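Ribonuclease S-F11 (Nicotiana alata, PDB 1IOO) cleaves RNA as a secreted T2-family ribonuclease of the style, associated with gametophytic self-incompatibility, by which the plant rejects its own pollen. Local coordinates at residues F29-L34 / R110-F115; L9-S14 / D116-L121; K65-L70 / N102-L107. One frame throughout, in Å; residues are numbered along the deposited sequence.

From the N terminus, strand 4-10 runs into helix 12-18 through the first half of contact 2, and the adjacent antiparallel strand 30-37 follows with the first half of contact 1. Helix 57-66 then ends in the first half of contact 3. The chain returns through helix 101-113, which closes contact 3 near its start and contact 1 near its end; helix 117-123 closes contact 2. The three loops are nested without crossing: contact 3 inside contact 1, and that inside contact 2. Contacts 1 and 2 fix successive helices to neighbouring strands of one sheet, whereas contact 3 joins two helical regions beside strand 30-37, where Ile31 N meets His66 O at 2.9 Å.

Contact 1 of 3, residues F29-L34 / R110-F115; sequences FTIHGL and RLKDKF. With NAG (2-acetamido-2-deoxy-beta-D-glucopyranose), chain C; MAN (alpha-D-mannopyranose), chain B; NAG (2-acetamido-2-deoxy-beta-D-glucopyranose), chain D.
Strand 30-37 of the central antiparallel sheet packs here against the C-terminal part of helix 101-113, a buried, mainly apolar strand-helix contact with a polar, glycan-lined margin. The aliphatic part of Lys112 lies against Ile31: Ile31 CG1 approaches Lys112 CG to 3.6 Å, and Ile31 CD1 rests on Lys112 CB at 3.8 Å. With CG anti to the backbone N (chi1 -168°) and the chain bent at chi2 (-99°), Lys112 crosses the isoleucine obliquely and carries its amine toward Phe29 O. No direct hydrogen bond joins the segments; water 2 donates to Phe29 O at 2.8 Å, but its link to Lys112 NZ is less certain, because the amine is crowded against His66. Farther along, Leu34 and Leu111 cross at about a right angle, their CD1 methyls 4.1 Å apart, and Leu111 also touches Leu7 of the neighbouring strand. Shortening Lys112 to an alanine removes the methylenes beyond CB and would probably open a gap beside Ile31 CG1. The same helix end meets the glycan carried by Asn28: Asp113 O accepts from N2 of the chain C NAG at 3.0 Å and from mannose O3, while Asp113 OD2 accepts from mannose O4 at 2.7 Å. The sugars are thus held against the protein surface. On the strand, His32, the catalytic proton donor, and Gly33 both face Val8 in a classic beta bulge. The helix thus packs on a strand carrying one active-site residue of the RNase T2 fold; His91 and, by similarity, Gln87 lie on helix 82-92.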
loop_
_atom_site.group_PDB
_atom_site.type_symbol
_atom_site.label_atom_id
_atom_site.label_comp_id
_atom_site.label_asym_id
_atom_site.label_seq_id
_atom_site.Cartn_x
_atom_site.Cartn_y
_atom_site.Cartn_z
ATOM N N PHE A 29 5.952 -1.732 7.278
ATOM C CA PHE A 29 4.938 -1.448 6.281
ATOM C C PHE A 29 4.270 -2.726 5.822
ATOM O O PHE A 29 4.901 -3.781 5.748
ATOM C CB PHE A 29 5.528 -0.729 5.062
ATOM C CG PHE A 29 5.959 0.677 5.342
ATOM C CD1 PHE A 29 7.212 0.937 5.879
ATOM C CD2 PHE A 29 5.098 1.744 5.094
ATOM C CE1 PHE A 29 7.609 2.235 6.171
ATOM C CE2 PHE A 29 5.481 3.052 5.386
ATOM C CZ PHE A 29 6.740 3.298 5.927
ATOM N N THR A 30 2.973 -2.634 5.561
ATOM C CA THR A 30 2.213 -3.764 5.058
ATOM C C THR A 30 1.475 -3.356 3.799
ATOM O O THR A 30 1.342 -2.167 3.514
ATOM C CB THR A 30 1.190 -4.277 6.084
ATOM O OG1 THR A 30 0.288 -3.222 6.421
ATOM C CG2 THR A 30 1.893 -4.777 7.337
ATOM N N ILE A 31 1.015 -4.332 3.030
ATOM C CA ILE A 31 0.309 -4.031 1.796
ATOM C C ILE A 31 -1.132 -3.612 2.061
ATOM O O ILE A 31 -1.853 -4.271 2.813
ATOM C CB ILE A 31 0.253 -5.253 0.871
ATOM C CG1 ILE A 31 1.669 -5.698 0.508
ATOM C CG2 ILE A 31 -0.565 -4.922 -0.375
ATOM C CD1 ILE A 31 1.720 -7.078 -0.123
ATOM N N HIS A 32 -1.533 -2.495 1.463
ATOM C CA HIS A 32 -2.917 -2.038 1.543
ATOM C C HIS A 32 -3.638 -2.430 0.272
ATOM O O HIS A 32 -4.817 -2.794 0.281
ATOM C CB HIS A 32 -2.992 -0.520 1.696
ATOM C CG HIS A 32 -4.393 0.002 1.736
ATOM N ND1 HIS A 32 -5.313 -0.413 2.676
ATOM C CD2 HIS A 32 -5.039 0.888 0.942
ATOM C CE1 HIS A 32 -6.467 0.194 2.456
ATOM N NE2 HIS A 32 -6.327 0.988 1.411
ATOM N N GLY A 33 -2.902 -2.367 -0.831
ATOM C CA GLY A 33 -3.449 -2.750 -2.113
ATOM C C GLY A 33 -2.470 -2.639 -3.264
ATOM O O GLY A 33 -1.340 -2.163 -3.132
ATOM N N LEU A 34 -2.917 -3.162 -4.399
ATOM C CA LEU A 34 -2.201 -3.094 -5.661
ATOM C C LEU A 34 -3.197 -2.655 -6.706
ATOM O O LEU A 34 -4.012 -3.454 -7.171
ATOM C CB LEU A 34 -1.599 -4.464 -6.004
ATOM C CG LEU A 34 -0.732 -4.546 -7.266
ATOM C CD1 LEU A 34 0.409 -3.539 -7.189
ATOM C CD2 LEU A 34 -0.189 -5.961 -7.427
ATOM N N ARG A 110 5.609 -9.993 -4.206
ATOM C CA ARG A 110 6.917 -9.799 -4.832
ATOM C C ARG A 110 7.340 -8.333 -4.783
ATOM O O ARG A 110 8.477 -8.018 -4.430
ATOM C CB ARG A 110 6.884 -10.271 -6.290
ATOM C CG ARG A 110 8.211 -10.128 -7.028
ATOM C CD ARG A 110 8.147 -10.756 -8.414
ATOM N NE ARG A 110 7.552 -9.877 -9.421
ATOM C CZ ARG A 110 8.156 -8.807 -9.930
ATOM N NH1 ARG A 110 9.378 -8.475 -9.528
ATOM N NH2 ARG A 110 7.547 -8.075 -10.856
ATOM N N LEU A 111 6.424 -7.439 -5.142
ATOM C CA LEU A 111 6.732 -6.014 -5.142
ATOM C C LEU A 111 7.013 -5.509 -3.732
ATOM O O LEU A 111 7.903 -4.683 -3.529
ATOM C CB LEU A 111 5.587 -5.220 -5.781
ATOM C CG LEU A 111 5.350 -5.571 -7.254
ATOM C CD1 LEU A 111 4.246 -4.695 -7.824
ATOM C CD2 LEU A 111 6.628 -5.371 -8.049
ATOM N N LYS A 112 6.252 -6.000 -2.760
ATOM C CA LYS A 112 6.453 -5.607 -1.372
ATOM C C LYS A 112 7.848 -6.027 -0.894
ATOM O O LYS A 112 8.544 -5.275 -0.212
ATOM C CB LYS A 112 5.373 -6.263 -0.500
ATOM C CG LYS A 112 5.261 -5.746 0.929
ATOM C CD LYS A 112 5.971 -6.635 1.925
ATOM C CE LYS A 112 5.483 -6.335 3.338
ATOM N NZ LYS A 112 6.254 -7.066 4.384
ATOM N N ASP A 113 8.250 -7.231 -1.288
ATOM C CA ASP A 113 9.537 -7.793 -0.898
ATOM C C ASP A 113 10.703 -7.016 -1.502
ATOM O O ASP A 113 11.839 -7.127 -1.039
ATOM C CB ASP A 113 9.604 -9.253 -1.339
ATOM C CG ASP A 113 10.793 -9.977 -0.759
ATOM O OD1 ASP A 113 10.908 -10.016 0.481
ATOM O OD2 ASP A 113 11.608 -10.507 -1.542
ATOM N N LYS A 114 10.424 -6.236 -2.538
ATOM C CA LYS A 114 11.456 -5.445 -3.194
ATOM C C LYS A 114 11.892 -4.268 -2.336
ATOM O O LYS A 114 12.952 -3.684 -2.570
ATOM C CB LYS A 114 10.943 -4.882 -4.525
ATOM C CG LYS A 114 11.020 -5.823 -5.710
ATOM C CD LYS A 114 10.393 -5.181 -6.951
ATOM C CE LYS A 114 11.011 -3.821 -7.283
ATOM N NZ LYS A 114 12.442 -3.897 -7.703
ATOM N N PHE A 115 11.086 -3.918 -1.339
ATOM C CA PHE A 115 11.398 -2.751 -0.546
ATOM C C PHE A 115 11.470 -3.019 0.944
ATOM O O PHE A 115 10.899 -3.971 1.479
ATOM C CB PHE A 115 10.344 -1.651 -0.750
ATOM C CG PHE A 115 10.091 -1.306 -2.184
ATOM C CD1 PHE A 115 8.979 -1.812 -2.854
ATOM C CD2 PHE A 115 10.979 -0.495 -2.877
ATOM C CE1 PHE A 115 8.758 -1.512 -4.205
ATOM C CE2 PHE A 115 10.774 -0.189 -4.220
ATOM C CZ PHE A 115 9.665 -0.695 -4.888
HETATM C C1 NAG C . 12.576 -8.224 3.381
HETATM C C2 NAG C . 13.767 -8.288 2.431
HETATM C C3 NAG C . 13.862 -9.676 1.783
HETATM C C4 NAG C . 13.854 -10.786 2.858
HETATM C C5 NAG C . 12.659 -10.583 3.800
HETATM C C6 NAG C . 12.646 -11.563 4.959
HETATM C C7 NAG C . 14.470 -6.227 1.402
HETATM C C8 NAG C . 14.196 -5.128 0.391
HETATM N N2 NAG C . 13.639 -7.264 1.413
HETATM O O3 NAG C . 15.063 -9.744 1.028
HETATM O O4 NAG C . 13.751 -12.090 2.241
HETATM O O5 NAG C . 12.690 -9.258 4.372
HETATM O O6 NAG C . 13.767 -11.368 5.809
HETATM O O7 NAG C . 15.428 -6.127 2.169
HETATM C C1 MAN B . 16.564 -10.325 -2.613
HETATM C C2 MAN B . 16.271 -8.831 -2.452
HETATM C C3 MAN B . 14.757 -8.601 -2.413
HETATM C C4 MAN B . 14.096 -9.198 -3.655
HETATM C C5 MAN B . 14.458 -10.681 -3.760
HETATM C C6 MAN B . 13.920 -11.335 -5.019
HETATM O O2 MAN B . 16.844 -8.110 -3.533
HETATM O O3 MAN B . 14.482 -7.210 -2.344
HETATM O O4 MAN B . 12.686 -9.054 -3.563
HETATM O O5 MAN B . 15.897 -10.838 -3.771
HETATM O O6 MAN B . 14.778 -11.102 -6.127
HETATM C C1 NAG D . 10.067 -5.056 6.792
HETATM C C2 NAG D . 11.145 -6.004 7.346
HETATM C C3 NAG D . 12.230 -6.258 6.305
HETATM C C4 NAG D . 11.583 -6.784 5.031
HETATM C C5 NAG D . 10.562 -5.758 4.538
HETATM C C6 NAG D . 9.851 -6.219 3.282
HETATM C C7 NAG D . 12.122 -6.236 9.539
HETATM C C8 NAG D . 13.035 -5.628 10.590
HETATM N N2 NAG D . 11.733 -5.442 8.546
HETATM O O3 NAG D . 13.152 -7.216 6.806
HETATM O O4 NAG D . 12.592 -6.998 4.030
HETATM O O5 NAG D . 9.547 -5.557 5.547
HETATM O O6 NAG D . 9.040 -7.354 3.545
HETATM O O7 NAG D . 11.776 -7.418 9.633
HETATM O O HOH W 1 7.466 -3.975 4.633
HETATM O O HOH W 2 5.355 -6.223 7.078
#

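Contact 2 of 3, residues L9-S14 / D116-L121; sequences LTWPAS and DLLRTL
Leu9 CD1 meets Leu117 CD1 at 3.6 Å, one methyl against another; a second apolar pair, Trp11 CH2 and Leu118 CD1 at 3.9 Å, lies farther off, with the Phe29 ring between the pairs. The Leu118 methyl approaches the six-membered part of the indole obliquely, with Trp11 CZ3 also near. Trp11 has CG anti to the backbone N (chi1 180°), which swings the indole out from the chain toward the helix. Leu9 and Leu117 share the rotamer with CG anti to the carbonyl carbon, and each directs its CD1 across the interface. Around this first shell, the indole is fixed by a hydrogen bond from Trp11 NE1 to Arg195 O and by the rings of Phe29 and Phe194; Leu117 also packs on Ile166 and Val144. Helix 117-123 is started by Asp116, whose OD1 accepts from Arg119 N at 3.2 Å, the N-H meeting it from above the carboxylate plane. Trp11 occupies the N-cap position of helix 12-18, where the chain leaves the sheet. The contact is hydrophobic packing of a helix, capped at its N terminus by an aspartate, against the end of strand 4-10 and the turn into helix 12-18 within the RNase T2 fold.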
loop_
_atom_site.group_PDB
_atom_site.type_symbol
_atom_site.label_atom_id
_atom_site.label_comp_id
_atom_site.label_asym_id
_atom_site.label_seq_id
_atom_site.Cartn_x
_atom_site.Cartn_y
_atom_site.Cartn_z
ATOM N N LEU A 9 1.435 0.850 0.192
ATOM C CA LEU A 9 1.917 0.304 1.451
ATOM C C LEU A 9 1.432 1.137 2.626
ATOM O O LEU A 9 1.595 2.357 2.654
ATOM C CB LEU A 9 3.447 0.249 1.463
ATOM C CG LEU A 9 4.082 -0.629 0.376
ATOM C CD1 LEU A 9 5.598 -0.486 0.431
ATOM C CD2 LEU A 9 3.681 -2.086 0.558
ATOM N N THR A 10 0.839 0.455 3.595
ATOM C CA THR A 10 0.307 1.089 4.788
ATOM C C THR A 10 1.326 1.102 5.921
ATOM O O THR A 10 2.087 0.153 6.095
ATOM C CB THR A 10 -0.891 0.287 5.351
ATOM O OG1 THR A 10 -1.984 0.321 4.431
ATOM C CG2 THR A 10 -1.316 0.837 6.706
ATOM N N TRP A 11 1.369 2.209 6.651
ATOM C CA TRP A 11 2.140 2.262 7.876
ATOM C C TRP A 11 1.176 1.922 9.010
ATOM O O TRP A 11 0.344 2.744 9.384
ATOM C CB TRP A 11 2.755 3.654 8.077
ATOM C CG TRP A 11 3.572 3.775 9.344
ATOM C CD1 TRP A 11 3.408 4.701 10.333
ATOM C CD2 TRP A 11 4.655 2.928 9.761
ATOM N NE1 TRP A 11 4.314 4.485 11.341
ATOM C CE2 TRP A 11 5.092 3.402 11.019
ATOM C CE3 TRP A 11 5.297 1.815 9.195
ATOM C CZ2 TRP A 11 6.140 2.802 11.724
ATOM C CZ3 TRP A 11 6.342 1.214 9.898
ATOM C CH2 TRP A 11 6.750 1.712 11.151
ATOM N N PRO A 12 1.216 0.673 9.512
ATOM C CA PRO A 12 0.331 0.177 10.573
ATOM C C PRO A 12 0.044 1.093 11.747
ATOM O O PRO A 12 -1.116 1.265 12.129
ATOM C CB PRO A 12 0.978 -1.140 10.975
ATOM C CG PRO A 12 1.516 -1.624 9.661
ATOM C CD PRO A 12 2.190 -0.369 9.145
ATOM N N ALA A 13 1.083 1.675 12.332
ATOM C CA ALA A 13 0.882 2.557 13.471
ATOM C C ALA A 13 -0.092 3.678 13.130
ATOM O O ALA A 13 -0.945 4.040 13.941
ATOM C CB ALA A 13 2.210 3.122 13.934
ATOM N N SER A 14 0.031 4.228 11.927
ATOM C CA SER A 14 -0.860 5.295 11.501
ATOM C C SER A 14 -2.252 4.750 11.181
ATOM O O SER A 14 -3.263 5.325 11.584
ATOM C CB SER A 14 -0.288 6.010 10.276
ATOM O OG SER A 14 -1.093 7.116 9.909
ATOM N N ASP A 116 12.233 -2.148 1.587
ATOM C CA ASP A 116 12.334 -2.052 3.019
ATOM C C ASP A 116 12.349 -0.576 3.342
ATOM O O ASP A 116 13.386 -0.002 3.671
ATOM C CB ASP A 116 13.601 -2.724 3.563
ATOM C CG ASP A 116 13.599 -2.818 5.082
ATOM O OD1 ASP A 116 12.764 -2.140 5.728
ATOM O OD2 ASP A 116 14.437 -3.564 5.637
ATOM N N LEU A 117 11.195 0.051 3.129
ATOM C CA LEU A 117 11.050 1.491 3.279
ATOM C C LEU A 117 11.402 1.967 4.670
ATOM O O LEU A 117 11.917 3.070 4.832
ATOM C CB LEU A 117 9.634 1.929 2.892
ATOM C CG LEU A 117 9.179 1.557 1.474
ATOM C CD1 LEU A 117 7.848 2.236 1.189
ATOM C CD2 LEU A 117 10.218 1.985 0.436
ATOM N N LEU A 118 11.113 1.158 5.682
ATOM C CA LEU A 118 11.452 1.547 7.035
ATOM C C LEU A 118 12.962 1.743 7.170
ATOM O O LEU A 118 13.423 2.714 7.769
ATOM C CB LEU A 118 10.960 0.495 8.035
ATOM C CG LEU A 118 11.141 0.894 9.499
ATOM C CD1 LEU A 118 10.393 2.189 9.786
ATOM C CD2 LEU A 118 10.625 -0.222 10.390
ATOM N N ARG A 119 13.725 0.818 6.593
ATOM C CA ARG A 119 15.179 0.898 6.626
ATOM C C ARG A 119 15.683 2.048 5.741
ATOM O O ARG A 119 16.606 2.774 6.113
ATOM C CB ARG A 119 15.778 -0.440 6.174
ATOM C CG ARG A 119 17.301 -0.469 6.066
ATOM C CD ARG A 119 17.992 -0.154 7.384
ATOM N NE ARG A 119 19.440 -0.325 7.264
ATOM C CZ ARG A 119 20.331 0.168 8.117
ATOM N NH1 ARG A 119 19.934 0.871 9.169
ATOM N NH2 ARG A 119 21.629 -0.035 7.914
ATOM N N THR A 120 15.070 2.211 4.573
ATOM C CA THR A 120 15.446 3.296 3.673
ATOM C C THR A 120 15.244 4.649 4.347
ATOM O O THR A 120 16.094 5.535 4.263
ATOM C CB THR A 120 14.640 3.232 2.363
ATOM O OG1 THR A 120 14.979 2.025 1.669
ATOM C CG2 THR A 120 14.958 4.434 1.479
ATOM N N LEU A 121 14.117 4.807 5.030
ATOM C CA LEU A 121 13.862 6.045 5.734
ATOM C C LEU A 121 14.894 6.246 6.841
ATOM O O LEU A 121 15.437 7.337 7.006
ATOM C CB LEU A 121 12.434 6.032 6.300
ATOM C CG LEU A 121 11.358 6.210 5.218
ATOM C CD1 LEU A 121 9.981 5.865 5.764
ATOM C CD2 LEU A 121 11.395 7.640 4.694
#

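Contact 3 of 3, residues K65-L70 / N102-L107; sequences KHWMQL and NTYFGL
An aromatic cluster at the C-terminal end of helix 57-66 joins the exit from that helix to the early part of helix 101-113, close to the active site of this T2 ribonuclease. Trp67, the first residue to leave helical geometry, inserts its six-membered ring toward Tyr104 and Phe105. The phenylalanine comes in over one face of the indole: Phe105 CE2 sits above the rim, and Trp67 CZ3 approaches Phe105 CD2 to 3.5 Å. The two rings are neither stacked nor edge-to-face; their centroids are 5.0 Å apart and their planes are inclined at 39°. Phe105 has CG anti to the carbonyl carbon (chi1 -78°), a torsion that carries its ring off the helix and over the tryptophan. Tyr104 adds a looser, oblique touch, Trp67 CH2 to Tyr104 CE1 at 4.3 Å. Within the helix, Tyr104 CD1 lies 3.6 Å above the Phe105 ring plane, offset toward the rim and on the same side as Trp67 CZ3. Beyond the pair, Trp84 meets Trp67 edge-to-face and Phe55 does the same to Phe105. Tyr104 OH is hydrogen-bonded to Leu34 O, and the Tyr104 side chain touches His91, the catalytic proton acceptor; Trp67 touches Gln87, an active-site residue by similarity. Gln69 and Leu70, just downstream, belong to the probable RNA-phosphate site. No hydrogen bond joins the segments, although Trp67 O accepts from Trp84 NE1 outside them; the contact is made by aromatic carbons, so it depends on close ring packing.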
loop_
_atom_site.group_PDB
_atom_site.type_symbol
_atom_site.label_atom_id
_atom_site.label_comp_id
_atom_site.label_asym_id
_atom_site.label_seq_id
_atom_site.Cartn_x
_atom_site.Cartn_y
_atom_site.Cartn_z
ATOM N N LYS A 65 0.677 -12.104 6.899
ATOM C CA LYS A 65 1.779 -11.319 7.417
ATOM C C LYS A 65 2.011 -10.048 6.591
ATOM O O LYS A 65 1.956 -8.942 7.121
ATOM C CB LYS A 65 3.074 -12.142 7.436
ATOM C CG LYS A 65 4.294 -11.338 7.867
ATOM C CD LYS A 65 5.576 -12.158 7.789
ATOM C CE LYS A 65 6.776 -11.300 8.161
ATOM N NZ LYS A 65 8.063 -12.052 8.083
ATOM N N HIS A 66 2.223 -10.213 5.290
ATOM C CA HIS A 66 2.581 -9.091 4.420
ATOM C C HIS A 66 1.397 -8.227 4.016
ATOM O O HIS A 66 1.575 -7.055 3.692
ATOM C CB HIS A 66 3.315 -9.614 3.193
ATOM C CG HIS A 66 4.620 -10.261 3.527
ATOM N ND1 HIS A 66 4.823 -11.624 3.457
ATOM C CD2 HIS A 66 5.771 -9.731 3.998
ATOM C CE1 HIS A 66 6.046 -11.902 3.874
ATOM N NE2 HIS A 66 6.642 -10.771 4.210
ATOM N N TRP A 67 0.207 -8.814 3.992
ATOM C CA TRP A 67 -1.018 -8.086 3.662
ATOM C C TRP A 67 -2.019 -8.249 4.797
ATOM O O TRP A 67 -3.202 -8.505 4.580
ATOM C CB TRP A 67 -1.618 -8.630 2.355
ATOM C CG TRP A 67 -2.590 -7.698 1.648
ATOM C CD1 TRP A 67 -3.497 -6.847 2.226
ATOM C CD2 TRP A 67 -2.788 -7.586 0.233
ATOM N NE1 TRP A 67 -4.245 -6.217 1.254
ATOM C CE2 TRP A 67 -3.831 -6.654 0.024
ATOM C CE3 TRP A 67 -2.186 -8.186 -0.879
ATOM C CZ2 TRP A 67 -4.282 -6.307 -1.253
ATOM C CZ3 TRP A 67 -2.635 -7.843 -2.149
ATOM C CH2 TRP A 67 -3.674 -6.911 -2.324
ATOM N N MET A 68 -1.527 -8.100 6.020
ATOM C CA MET A 68 -2.357 -8.287 7.193
ATOM C C MET A 68 -3.624 -7.453 7.123
ATOM O O MET A 68 -3.577 -6.254 6.847
ATOM C CB MET A 68 -1.574 -7.940 8.460
ATOM C CG MET A 68 -2.242 -8.432 9.736
ATOM S SD MET A 68 -1.273 -8.117 11.221
ATOM C CE MET A 68 0.102 -9.271 11.018
ATOM N N GLN A 69 -4.760 -8.107 7.341
ATOM C CA GLN A 69 -6.046 -7.424 7.361
ATOM C C GLN A 69 -6.286 -6.879 8.766
ATOM O O GLN A 69 -6.921 -7.516 9.603
ATOM C CB GLN A 69 -7.129 -8.406 6.926
ATOM C CG GLN A 69 -6.809 -9.042 5.568
ATOM C CD GLN A 69 -7.712 -10.206 5.231
ATOM O OE1 GLN A 69 -8.636 -10.083 4.428
ATOM N NE2 GLN A 69 -7.450 -11.351 5.851
ATOM N N LEU A 70 -5.727 -5.697 9.001
ATOM C CA LEU A 70 -5.698 -5.040 10.304
ATOM C C LEU A 70 -7.068 -4.816 10.941
ATOM O O LEU A 70 -7.163 -4.750 12.164
ATOM C CB LEU A 70 -4.972 -3.699 10.171
ATOM C CG LEU A 70 -3.524 -3.803 9.683
ATOM C CD1 LEU A 70 -2.979 -2.409 9.411
ATOM C CD2 LEU A 70 -2.685 -4.529 10.724
ATOM N N ASN A 102 -4.078 -15.764 -8.329
ATOM C CA ASN A 102 -2.821 -16.205 -7.739
ATOM C C ASN A 102 -1.643 -15.303 -8.113
ATOM O O ASN A 102 -0.830 -14.964 -7.253
ATOM C CB ASN A 102 -2.522 -17.648 -8.148
ATOM C CG ASN A 102 -3.419 -18.648 -7.450
ATOM O OD1 ASN A 102 -3.454 -19.827 -7.807
ATOM N ND2 ASN A 102 -4.140 -18.188 -6.434
ATOM N N THR A 103 -1.535 -14.920 -9.382
ATOM C CA THR A 103 -0.400 -14.097 -9.794
ATOM C C THR A 103 -0.585 -12.636 -9.398
ATOM O O THR A 103 0.392 -11.904 -9.263
ATOM C CB THR A 103 -0.107 -14.238 -11.290
ATOM O OG1 THR A 103 -1.255 -13.872 -12.049
ATOM C CG2 THR A 103 0.255 -15.683 -11.603
ATOM N N TYR A 104 -1.830 -12.210 -9.205
ATOM C CA TYR A 104 -2.082 -10.852 -8.739
ATOM C C TYR A 104 -1.590 -10.693 -7.301
ATOM O O TYR A 104 -0.828 -9.773 -6.986
ATOM C CB TYR A 104 -3.575 -10.525 -8.833
ATOM C CG TYR A 104 -3.974 -9.239 -8.138
ATOM C CD1 TYR A 104 -4.592 -9.268 -6.891
ATOM C CD2 TYR A 104 -3.753 -7.999 -8.738
ATOM C CE1 TYR A 104 -4.992 -8.095 -6.254
ATOM C CE2 TYR A 104 -4.147 -6.809 -8.107
ATOM C CZ TYR A 104 -4.769 -6.870 -6.863
ATOM O OH TYR A 104 -5.165 -5.719 -6.213
ATOM N N PHE A 105 -2.002 -11.606 -6.427
ATOM C CA PHE A 105 -1.535 -11.552 -5.051
ATOM C C PHE A 105 -0.046 -11.888 -4.968
ATOM O O PHE A 105 0.679 -11.313 -4.160
ATOM C CB PHE A 105 -2.366 -12.470 -4.153
ATOM C CG PHE A 105 -3.696 -11.884 -3.779
ATOM C CD1 PHE A 105 -4.823 -12.092 -4.574
ATOM C CD2 PHE A 105 -3.807 -11.066 -2.662
ATOM C CE1 PHE A 105 -6.038 -11.494 -4.265
ATOM C CE2 PHE A 105 -5.019 -10.456 -2.339
ATOM C CZ PHE A 105 -6.138 -10.669 -3.142
ATOM N N GLY A 106 0.408 -12.796 -5.828
ATOM C CA GLY A 106 1.820 -13.150 -5.839
ATOM C C GLY A 106 2.662 -11.948 -6.224
ATOM O O GLY A 106 3.750 -11.735 -5.682
ATOM N N LEU A 107 2.165 -11.164 -7.177
ATOM C CA LEU A 107 2.872 -9.960 -7.608
ATOM C C LEU A 107 2.954 -8.952 -6.470
ATOM O O LEU A 107 4.005 -8.360 -6.228
ATOM C CB LEU A 107 2.179 -9.310 -8.805
ATOM C CG LEU A 107 2.813 -7.987 -9.268
ATOM C CD1 LEU A 107 4.261 -8.232 -9.677
ATOM C CD2 LEU A 107 2.029 -7.400 -10.429
#